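Local coordinates for choline binding protein PCPA (PDB 4CP6) that is a surface antigen of Streptococcus pneumoniae with a leucine-rich-repeat domain, and probably attaches to the choline of the bacterial cell wall, at residues L239-T253 / A261-E275. Residues are numbered along the deposited sequence; the frame is centred on the assembly and turned at random. Where two conformers were deposited one is given.
Sequences LIYYPSQKNDESYKT and ASYSFNKNSYLKKLE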
loop_
_atom_site.group_PDB
_atom_site.type_symbol
_atom_site.label_atom_id
_atom_site.label_comp_id
_atom_site.label_asym_id
_atom_site.label_seq_id
_atom_site.Cartn_x
_atom_site.Cartn_y
_atom_site.Cartn_z
ATOM N N LEU A 239 -2.093 -13.842 -4.557
ATOM C CA LEU A 239 -1.671 -12.879 -5.554
ATOM C C LEU A 239 -1.550 -11.590 -4.738
ATOM O O LEU A 239 -2.556 -11.037 -4.264
ATOM C CB LEU A 239 -2.669 -12.773 -6.727
ATOM C CG LEU A 239 -2.168 -11.979 -7.917
ATOM C CD1 LEU A 239 -3.019 -12.309 -9.170
ATOM C CD2 LEU A 239 -2.144 -10.441 -7.639
ATOM N N ILE A 240 -0.295 -11.156 -4.516
ATOM C CA ILE A 240 -0.041 -10.031 -3.635
ATOM C C ILE A 240 -0.178 -8.703 -4.374
ATOM O O ILE A 240 -0.822 -7.784 -3.857
ATOM C CB ILE A 240 1.348 -10.179 -2.971
ATOM C CG1 ILE A 240 1.400 -11.480 -2.141
ATOM C CG2 ILE A 240 1.686 -8.953 -2.069
ATOM C CD1 ILE A 240 2.801 -11.855 -1.642
ATOM N N TYR A 241 0.474 -8.568 -5.540
ATOM C CA TYR A 241 0.413 -7.289 -6.234
ATOM C C TYR A 241 0.555 -7.438 -7.716
ATOM O O TYR A 241 1.540 -8.024 -8.191
ATOM C CB TYR A 241 1.461 -6.303 -5.682
ATOM C CG TYR A 241 1.305 -4.925 -6.298
ATOM C CD1 TYR A 241 0.117 -4.202 -6.152
ATOM C CD2 TYR A 241 2.317 -4.366 -7.078
ATOM C CE1 TYR A 241 -0.047 -2.957 -6.753
ATOM C CE2 TYR A 241 2.182 -3.101 -7.637
ATOM C CZ TYR A 241 0.993 -2.408 -7.493
ATOM O OH TYR A 241 0.829 -1.184 -8.112
ATOM N N TYR A 242 -0.420 -6.865 -8.465
ATOM C CA TYR A 242 -0.393 -6.814 -9.915
ATOM C C TYR A 242 0.021 -5.377 -10.252
ATOM O O TYR A 242 -0.735 -4.429 -9.965
ATOM C CB TYR A 242 -1.780 -7.120 -10.440
ATOM C CG TYR A 242 -1.806 -7.282 -11.948
ATOM C CD1 TYR A 242 -1.882 -6.173 -12.788
ATOM C CD2 TYR A 242 -1.836 -8.546 -12.530
ATOM C CE1 TYR A 242 -1.956 -6.319 -14.172
ATOM C CE2 TYR A 242 -1.919 -8.702 -13.912
ATOM C CZ TYR A 242 -1.959 -7.589 -14.725
ATOM O OH TYR A 242 -2.081 -7.756 -16.084
ATOM N N PRO A 243 1.209 -5.154 -10.848
ATOM C CA PRO A 243 1.652 -3.765 -11.088
ATOM C C PRO A 243 0.661 -2.922 -11.859
ATOM O O PRO A 243 0.161 -3.383 -12.877
ATOM C CB PRO A 243 2.982 -3.925 -11.823
ATOM C CG PRO A 243 3.496 -5.260 -11.305
ATOM C CD PRO A 243 2.245 -6.130 -11.218
ATOM N N SER A 244 0.382 -1.692 -11.382
ATOM C CA SER A 244 -0.638 -0.864 -12.006
ATOM C C SER A 244 -0.332 -0.558 -13.457
ATOM O O SER A 244 -1.268 -0.320 -14.245
ATOM C CB SER A 244 -0.865 0.436 -11.236
ATOM O OG SER A 244 0.238 1.330 -11.327
ATOM N N GLN A 245 0.983 -0.529 -13.816
ATOM C CA GLN A 245 1.363 -0.137 -15.189
ATOM C C GLN A 245 1.738 -1.320 -16.063
ATOM O O GLN A 245 2.212 -1.110 -17.188
ATOM C CB GLN A 245 2.458 0.954 -15.204
ATOM C CG GLN A 245 2.143 2.155 -14.329
ATOM C CD GLN A 245 0.765 2.711 -14.580
ATOM O OE1 GLN A 245 -0.185 2.481 -13.796
ATOM N NE2 GLN A 245 0.624 3.458 -15.659
ATOM N N LYS A 246 1.491 -2.545 -15.606
ATOM C CA LYS A 246 1.684 -3.764 -16.420
ATOM C C LYS A 246 0.628 -3.658 -17.553
ATOM O O LYS A 246 -0.559 -3.484 -17.281
ATOM C CB LYS A 246 1.506 -4.998 -15.544
ATOM C CG LYS A 246 1.465 -6.288 -16.350
ATOM C CD LYS A 246 1.528 -7.499 -15.447
ATOM C CE LYS A 246 1.138 -8.796 -16.128
ATOM N NZ LYS A 246 2.094 -9.192 -17.173
ATOM N N ASN A 247 1.069 -3.659 -18.816
ATOM C CA ASN A 247 0.158 -3.242 -19.882
ATOM C C ASN A 247 -0.749 -4.295 -20.537
ATOM O O ASN A 247 -1.530 -3.924 -21.422
ATOM C CB ASN A 247 0.939 -2.506 -20.946
ATOM C CG ASN A 247 1.750 -3.362 -21.866
ATOM O OD1 ASN A 247 1.891 -4.579 -21.697
ATOM N ND2 ASN A 247 2.235 -2.737 -22.923
ATOM N N ASP A 248 -0.753 -5.532 -20.073
ATOM C CA ASP A 248 -1.588 -6.553 -20.701
ATOM C C ASP A 248 -3.089 -6.224 -20.682
ATOM O O ASP A 248 -3.618 -5.803 -19.652
ATOM C CB ASP A 248 -1.314 -7.915 -20.067
ATOM C CG ASP A 248 0.144 -8.292 -20.140
ATOM O OD1 ASP A 248 0.915 -7.802 -19.307
ATOM O OD2 ASP A 248 0.528 -9.004 -21.094
ATOM N N GLU A 249 -3.794 -6.434 -21.817
ATOM C CA GLU A 249 -5.230 -6.145 -21.820
ATOM C C GLU A 249 -6.048 -7.214 -21.130
ATOM O O GLU A 249 -7.169 -6.939 -20.686
ATOM C CB GLU A 249 -5.729 -5.898 -23.259
ATOM C CG GLU A 249 -5.205 -4.599 -23.837
ATOM C CD GLU A 249 -5.843 -4.173 -25.151
ATOM O OE1 GLU A 249 -6.909 -4.720 -25.508
ATOM O OE2 GLU A 249 -5.299 -3.250 -25.799
ATOM N N SER A 250 -5.541 -8.452 -21.062
ATOM C CA SER A 250 -6.292 -9.530 -20.432
ATOM C C SER A 250 -5.350 -10.310 -19.532
ATOM O O SER A 250 -4.137 -10.324 -19.758
ATOM C CB SER A 250 -6.913 -10.461 -21.469
ATOM O OG SER A 250 -5.873 -11.010 -22.262
ATOM N N TYR A 251 -5.904 -10.960 -18.529
ATOM C CA TYR A 251 -5.105 -11.726 -17.569
ATOM C C TYR A 251 -5.947 -12.794 -16.962
ATOM O O TYR A 251 -7.154 -12.593 -16.731
ATOM C CB TYR A 251 -4.575 -10.791 -16.452
ATOM C CG TYR A 251 -3.646 -11.453 -15.451
ATOM C CD1 TYR A 251 -2.338 -11.771 -15.795
ATOM C CD2 TYR A 251 -4.062 -11.706 -14.141
ATOM C CE1 TYR A 251 -1.481 -12.375 -14.882
ATOM C CE2 TYR A 251 -3.209 -12.300 -13.214
ATOM C CZ TYR A 251 -1.924 -12.641 -13.599
ATOM O OH TYR A 251 -1.070 -13.225 -12.713
ATOM N N LYS A 252 -5.313 -13.952 -16.683
ATOM C CA LYS A 252 -5.940 -15.055 -16.014
ATOM C C LYS A 252 -5.114 -15.384 -14.769
ATOM O O LYS A 252 -3.921 -15.635 -14.887
ATOM C CB LYS A 252 -6.002 -16.310 -16.912
ATOM C CG LYS A 252 -6.828 -16.106 -18.175
ATOM C CD LYS A 252 -6.872 -17.378 -19.030
ATOM C CE LYS A 252 -7.294 -17.054 -20.440
ATOM N NZ LYS A 252 -6.332 -17.615 -21.424
ATOM N N THR A 253 -5.729 -15.380 -13.579
ATOM C CA THR A 253 -4.983 -15.770 -12.383
ATOM C C THR A 253 -4.661 -17.270 -12.486
ATOM O O THR A 253 -5.438 -18.073 -13.034
ATOM C CB THR A 253 -5.770 -15.444 -11.115
ATOM O OG1 THR A 253 -7.069 -16.075 -11.183
ATOM C CG2 THR A 253 -5.904 -13.964 -10.893
ATOM N N ALA A 261 -4.805 -10.303 -2.576
ATOM C CA ALA A 261 -4.512 -9.482 -1.403
ATOM C C ALA A 261 -5.212 -8.146 -1.505
ATOM O O ALA A 261 -5.587 -7.682 -2.595
ATOM C CB ALA A 261 -3.004 -9.225 -1.325
ATOM N N SER A 262 -5.348 -7.501 -0.367
ATOM C CA SER A 262 -5.890 -6.164 -0.357
ATOM C C SER A 262 -5.030 -5.263 -1.253
ATOM O O SER A 262 -3.790 -5.409 -1.284
ATOM C CB SER A 262 -5.929 -5.626 1.065
ATOM O OG SER A 262 -4.692 -5.759 1.744
ATOM N N TYR A 263 -5.690 -4.348 -2.003
ATOM C CA TYR A 263 -5.042 -3.391 -2.915
ATOM C C TYR A 263 -4.237 -4.065 -4.048
ATOM O O TYR A 263 -3.467 -3.375 -4.745
ATOM C CB TYR A 263 -4.125 -2.438 -2.110
ATOM C CG TYR A 263 -4.905 -1.426 -1.297
ATOM C CD1 TYR A 263 -5.315 -1.708 0.007
ATOM C CD2 TYR A 263 -5.258 -0.194 -1.841
ATOM C CE1 TYR A 263 -6.019 -0.772 0.755
ATOM C CE2 TYR A 263 -5.956 0.751 -1.096
ATOM C CZ TYR A 263 -6.348 0.449 0.194
ATOM O OH TYR A 263 -7.025 1.429 0.914
ATOM N N SER A 264 -4.473 -5.365 -4.300
ATOM C CA SER A 264 -3.646 -6.054 -5.292
ATOM C C SER A 264 -3.730 -5.542 -6.728
ATOM O O SER A 264 -2.745 -5.721 -7.457
ATOM C CB SER A 264 -3.893 -7.552 -5.284
ATOM O OG SER A 264 -5.282 -7.850 -5.356
ATOM N N PHE A 265 -4.867 -4.974 -7.173
ATOM C CA PHE A 265 -4.999 -4.393 -8.531
ATOM C C PHE A 265 -5.353 -2.922 -8.392
ATOM O O PHE A 265 -5.939 -2.328 -9.307
ATOM C CB PHE A 265 -6.081 -5.112 -9.392
ATOM C CG PHE A 265 -5.746 -6.528 -9.776
ATOM C CD1 PHE A 265 -5.813 -7.558 -8.838
ATOM C CD2 PHE A 265 -5.387 -6.844 -11.088
ATOM C CE1 PHE A 265 -5.555 -8.889 -9.213
ATOM C CE2 PHE A 265 -5.140 -8.171 -11.460
ATOM C CZ PHE A 265 -5.193 -9.181 -10.517
ATOM N N ASN A 266 -4.976 -2.299 -7.277
ATOM C CA ASN A 266 -5.266 -0.893 -7.073
ATOM C C ASN A 266 -4.596 -0.037 -8.152
ATOM O O ASN A 266 -3.437 -0.270 -8.485
ATOM C CB ASN A 266 -4.783 -0.473 -5.690
ATOM C CG ASN A 266 -5.130 0.919 -5.296
ATOM O OD1 ASN A 266 -6.299 1.385 -5.459
ATOM N ND2 ASN A 266 -4.217 1.554 -4.659
ATOM N N LYS A 267 -5.306 0.990 -8.623
ATOM C CA LYS A 267 -4.822 1.973 -9.617
ATOM C C LYS A 267 -4.507 1.352 -10.965
ATOM O O LYS A 267 -3.825 1.984 -11.766
ATOM C CB LYS A 267 -3.582 2.740 -9.084
ATOM C CG LYS A 267 -3.804 3.517 -7.772
ATOM C CD LYS A 267 -4.783 4.681 -8.050
ATOM C CE LYS A 267 -5.136 5.551 -6.889
ATOM N NZ LYS A 267 -6.152 6.548 -7.337
ATOM N N ASN A 268 -4.977 0.151 -11.226
ATOM C CA ASN A 268 -4.647 -0.529 -12.460
ATOM C C ASN A 268 -5.029 0.313 -13.674
ATOM O O ASN A 268 -6.180 0.735 -13.799
ATOM C CB ASN A 268 -5.333 -1.865 -12.481
ATOM C CG ASN A 268 -4.870 -2.684 -13.645
ATOM O OD1 ASN A 268 -5.325 -2.471 -14.768
ATOM N ND2 ASN A 268 -3.842 -3.499 -13.432
ATOM N N SER A 269 -4.081 0.514 -14.606
ATOM C CA SER A 269 -4.294 1.391 -15.742
ATOM C C SER A 269 -4.653 0.706 -17.057
ATOM O O SER A 269 -5.212 1.386 -17.927
ATOM C CB SER A 269 -3.018 2.202 -15.987
ATOM O OG SER A 269 -2.660 3.024 -14.884
ATOM N N TYR A 270 -4.328 -0.582 -17.235
ATOM C CA TYR A 270 -4.443 -1.185 -18.563
ATOM C C TYR A 270 -5.293 -2.409 -18.678
ATOM O O TYR A 270 -5.750 -2.722 -19.782
ATOM C CB TYR A 270 -3.032 -1.514 -19.099
ATOM C CG TYR A 270 -2.157 -0.292 -19.215
ATOM C CD1 TYR A 270 -2.459 0.727 -20.118
ATOM C CD2 TYR A 270 -1.063 -0.108 -18.372
ATOM C CE1 TYR A 270 -1.685 1.881 -20.190
ATOM C CE2 TYR A 270 -0.256 1.022 -18.468
ATOM C CZ TYR A 270 -0.570 2.017 -19.377
ATOM O OH TYR A 270 0.214 3.151 -19.451
ATOM N N LEU A 271 -5.480 -3.165 -17.589
ATOM C CA LEU A 271 -6.225 -4.403 -17.693
ATOM C C LEU A 271 -7.704 -4.192 -18.044
ATOM O O LEU A 271 -8.393 -3.458 -17.342
ATOM C CB LEU A 271 -6.076 -5.145 -16.346
ATOM C CG LEU A 271 -6.593 -6.554 -16.269
ATOM C CD1 LEU A 271 -5.876 -7.480 -17.277
ATOM C CD2 LEU A 271 -6.411 -7.119 -14.872
ATOM N N LYS A 272 -8.203 -4.898 -19.077
ATOM C CA LYS A 272 -9.598 -4.811 -19.489
ATOM C C LYS A 272 -10.384 -6.050 -19.165
ATOM O O LYS A 272 -11.581 -5.946 -18.915
ATOM C CB LYS A 272 -9.698 -4.571 -21.022
ATOM C CG LYS A 272 -9.088 -3.253 -21.482
ATOM C CD LYS A 272 -9.246 -3.057 -23.016
ATOM C CE LYS A 272 -8.872 -1.634 -23.368
ATOM N NZ LYS A 272 -9.058 -1.330 -24.823
ATOM N N LYS A 273 -9.762 -7.244 -19.192
ATOM C CA LYS A 273 -10.475 -8.485 -18.950
ATOM C C LYS A 273 -9.700 -9.316 -17.940
ATOM O O LYS A 273 -8.512 -9.586 -18.151
ATOM C CB LYS A 273 -10.652 -9.243 -20.284
ATOM C CG LYS A 273 -11.341 -10.601 -20.151
ATOM C CD LYS A 273 -11.593 -11.233 -21.514
ATOM C CE LYS A 273 -12.135 -12.635 -21.356
ATOM N NZ LYS A 273 -12.284 -13.323 -22.662
ATOM N N LEU A 274 -10.361 -9.700 -16.859
ATOM C CA LEU A 274 -9.722 -10.486 -15.810
ATOM C C LEU A 274 -10.522 -11.736 -15.578
ATOM O O LEU A 274 -11.740 -11.672 -15.331
ATOM C CB LEU A 274 -9.628 -9.650 -14.539
ATOM C CG LEU A 274 -9.073 -10.339 -13.297
ATOM C CD1 LEU A 274 -7.627 -10.873 -13.536
ATOM C CD2 LEU A 274 -9.056 -9.368 -12.147
ATOM N N GLU A 275 -9.865 -12.891 -15.705
ATOM C CA GLU A 275 -10.535 -14.147 -15.422
ATOM C C GLU A 275 -9.974 -14.730 -14.156
ATOM O O GLU A 275 -8.769 -15.004 -14.118
ATOM C CB GLU A 275 -10.415 -15.145 -16.574
ATOM C CG GLU A 275 -11.341 -14.776 -17.714
ATOM C CD GLU A 275 -11.230 -15.755 -18.853
ATOM O OE1 GLU A 275 -10.238 -15.656 -19.610
ATOM O OE2 GLU A 275 -12.053 -16.695 -18.904
HETATM O O HOH W 1 -1.204 -5.518 -2.389
HETATM O O HOH W 2 -1.119 0.221 -6.953
HETATM O O HOH W 3 -2.814 -2.730 -10.373
HETATM O O HOH W 4 -1.887 3.999 -11.875
HETATM O O HOH W 5 -2.382 -2.340 -15.755
HETATM O O HOH W 6 -8.057 -17.824 -13.956
#
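Two successive coils of the BspA-type leucine-rich-repeat solenoid stack here, 239-253 against 261-275. S250, Y251 and K252 pair in parallel with K273, L274 and E275, the short strand axes 8° apart. Y251 bonds through both of its backbone polar atoms: its N donates to K273 O, and its O accepts from E275 N at 2.9 Å. Where the strands begin, E249 O takes two amides, K272 N and K273 N. Across the coil, Y242 N reaches S264 O at 2.8 Å in a nearly straight bond, and A261 N donates to L239 O.

Between these two sets of backbone bonds lies an aromatic and leucine core. With CG anti to the backbone N (chi1 -172°), Y242 brings its CB over one face of the F265 ring, 3.8 Å from the centroid. The two rings are slid apart and barely overlap, their planes 18° apart, with Y242 CG 3.5 Å from F265 CE2. L274 CD2 lies over the opposite face of F265, toward its rim, while L274 CD1 lies at the edge of the Y251 ring, 3.7 Å from Y251 CD2. L271 CD1 packs on Y251 CB. F232 and L260 extend this core beyond the two coils.

Buried N268 ends the F265-N268 turn and holds the residues that follow: its OD1 accepts L271 N in an Asx motif, and its ND2 lies obliquely against the Y242 ring. Two waters bridge the coils: one donates to Y242 O and N266 O, another to T253 O and E275 O at the end of the strand pairing. Near the start of the strands, the Y270 ring has N247 CB over one face, and its edge meets K246 O, 3.6 Å from Y270 CD2.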